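Local structure of uncharacterized protein (Xanthomonas campestris pv. campestris, 3HIU) at the interface of chains A and B. The protein is of unknown function but belongs to the DUF892 family of ferritin-like helical-bundle proteins and is arranged here as a two-fold symmetric pair. Coordinates in Å, arbitrary orientation; residue numbers count along the deposited sequence, not the author numbering. Chains: chain A/B, Uncharacterized protein.

The interface of chains A and B. Residues chain A 91, 94-95, 152, 155-156; chain B 6, 9-10, 13, 113.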
# COMPACT_ATOMS: atom_id res chain seq x y z
N ASP A 91 9.77 -14.00 9.47
CA ASP A 91 9.49 -13.23 8.27
C ASP A 91 9.93 -11.77 8.16
O ASP A 91 9.99 -11.25 7.05
CB ASP A 91 8.00 -13.30 7.99
CG ASP A 91 7.66 -14.40 7.03
OD1 ASP A 91 6.55 -14.96 7.12
OD2 ASP A 91 8.52 -14.70 6.18
N THR A 94 11.19 -9.83 4.32
CA THR A 94 10.40 -9.80 3.09
C THR A 94 9.07 -9.11 3.34
O THR A 94 8.61 -8.30 2.53
CB THR A 94 10.15 -11.23 2.51
OG1 THR A 94 8.90 -11.75 2.98
CG2 THR A 94 11.28 -12.16 2.90
N LYS A 95 8.45 -9.43 4.48
CA LYS A 95 7.17 -8.86 4.86
C LYS A 95 7.27 -7.36 5.06
O LYS A 95 6.36 -6.61 4.71
CB LYS A 95 6.65 -9.53 6.14
CG LYS A 95 6.37 -11.02 5.98
CD LYS A 95 5.22 -11.28 5.02
CE LYS A 95 4.86 -12.77 4.96
NZ LYS A 95 3.75 -13.05 4.00
N VAL A 152 13.36 -11.97 -1.51
CA VAL A 152 12.55 -13.15 -1.27
C VAL A 152 13.34 -14.43 -1.56
O VAL A 152 13.36 -15.35 -0.74
CB VAL A 152 11.26 -13.14 -2.10
CG1 VAL A 152 10.49 -14.41 -1.86
CG2 VAL A 152 10.41 -11.92 -1.75
N PHE A 155 16.20 -14.97 0.88
CA PHE A 155 15.62 -15.33 2.16
C PHE A 155 15.24 -16.80 2.16
O PHE A 155 15.58 -17.54 3.10
CB PHE A 155 14.37 -14.50 2.45
CG PHE A 155 13.67 -14.91 3.70
CD1 PHE A 155 13.97 -14.31 4.90
CD2 PHE A 155 12.74 -15.93 3.67
CE1 PHE A 155 13.35 -14.70 6.06
CE2 PHE A 155 12.10 -16.32 4.83
CZ PHE A 155 12.41 -15.71 6.02
N LEU A 156 14.53 -17.22 1.12
CA LEU A 156 14.10 -18.60 1.00
C LEU A 156 15.31 -19.51 1.05
O LEU A 156 15.47 -20.29 1.99
CB LEU A 156 13.33 -18.83 -0.30
CG LEU A 156 11.91 -18.25 -0.33
CD1 LEU A 156 11.26 -18.46 -1.70
CD2 LEU A 156 11.06 -18.84 0.78
N ARG B 6 6.84 -23.04 4.35
CA ARG B 6 6.97 -21.60 4.16
C ARG B 6 5.89 -21.11 3.19
O ARG B 6 5.29 -20.06 3.39
CB ARG B 6 8.35 -21.23 3.63
CG ARG B 6 8.41 -19.82 3.05
CD ARG B 6 8.09 -18.80 4.12
NE ARG B 6 9.05 -18.88 5.21
CZ ARG B 6 8.86 -18.39 6.42
NH1 ARG B 6 9.81 -18.52 7.34
NH2 ARG B 6 7.72 -17.78 6.72
N LYS B 9 2.88 -21.15 5.13
CA LYS B 9 2.97 -19.97 5.99
C LYS B 9 2.47 -18.68 5.31
O LYS B 9 1.66 -17.94 5.89
CB LYS B 9 4.41 -19.80 6.47
CG LYS B 9 4.55 -19.04 7.76
CD LYS B 9 4.68 -17.55 7.51
CE LYS B 9 4.55 -16.76 8.80
NZ LYS B 9 4.31 -15.32 8.49
N TRP B 10 2.96 -18.40 4.09
CA TRP B 10 2.56 -17.21 3.33
C TRP B 10 1.18 -17.36 2.71
O TRP B 10 0.46 -16.38 2.55
CB TRP B 10 3.60 -16.86 2.27
CG TRP B 10 4.87 -16.40 2.89
CD1 TRP B 10 5.03 -16.02 4.18
CD2 TRP B 10 6.15 -16.25 2.27
NE1 TRP B 10 6.33 -15.65 4.41
CE2 TRP B 10 7.04 -15.78 3.25
CE3 TRP B 10 6.63 -16.47 0.98
CZ2 TRP B 10 8.38 -15.52 2.98
CZ3 TRP B 10 7.97 -16.21 0.71
CH2 TRP B 10 8.82 -15.74 1.71
N ASP B 13 -1.17 -16.23 5.53
CA ASP B 13 -1.17 -14.77 5.67
C ASP B 13 -2.16 -14.19 4.67
O ASP B 13 -3.05 -13.42 5.02
CB ASP B 13 0.23 -14.18 5.41
CG ASP B 13 1.21 -14.45 6.53
OD1 ASP B 13 0.78 -14.74 7.67
OD2 ASP B 13 2.43 -14.38 6.29
N ALA B 113 5.67 -12.50 -3.98
CA ALA B 113 6.54 -13.32 -3.13
C ALA B 113 5.96 -14.71 -2.88
O ALA B 113 6.69 -15.62 -2.48
CB ALA B 113 6.85 -12.60 -1.83
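B:Trp10 lays its indole into chain A, where A:Asp91 takes the ring N-H and A:Lys95 puts its ammonium over one face of the five-membered ring. With CG beside the backbone N (chi1 -68°), the indole is carried toward both. From CB outward, the side chain first meets A:Lys95. Its NZ sits 3.7 Å from the centroid of the five-membered ring of B:Trp10, a cation-pi contact. B:Trp10 CD1 touches A:Lys95 CE at 3.4 Å. B:Trp10 NE1 then donates to A:Asp91 OD1 at 2.8 Å. The oxygen lies in the ring plane, but the N-H reaches it on the syn side, 29° out of the carboxylate plane. A second bond from NE1 to OD2 is weak. A:Thr94 OG1 stands over CZ2, on the same face as A:Lys95 NZ. On the opposite face, near the rim, A:Leu156 CD2 packs on B:Trp10 CH2 at 3.9 Å. B:Arg6 CD, from the same chain as the indole, also lies over that face, toward the rim. CZ3 is by A:Val152 CG1.

A:Asp91 OD1 also accepts from B:Lys9 NZ at 2.7 Å through its anti lone pair, a tip-to-tip salt bridge. B:Arg6 NH2 forms a salt bridge with A:Asp91 OD1 but no hydrogen bond, as its N-H points away. B:Lys9 and B:Arg6 would probably favour the ionised form of A:Asp91. B:Asp13 OD2 makes a salt bridge with A:Lys95 NZ at 3.0 Å on its anti side and takes B:Lys9 NZ on its syn side.

Each chain is a ferritin-like helical bundle. A:Asp91, just before helix 92-120, and helix 124-159 face helix 2-28 of chain B. This helix-to-helix patch has its twin across the two-fold; the pair may be the biological dimer.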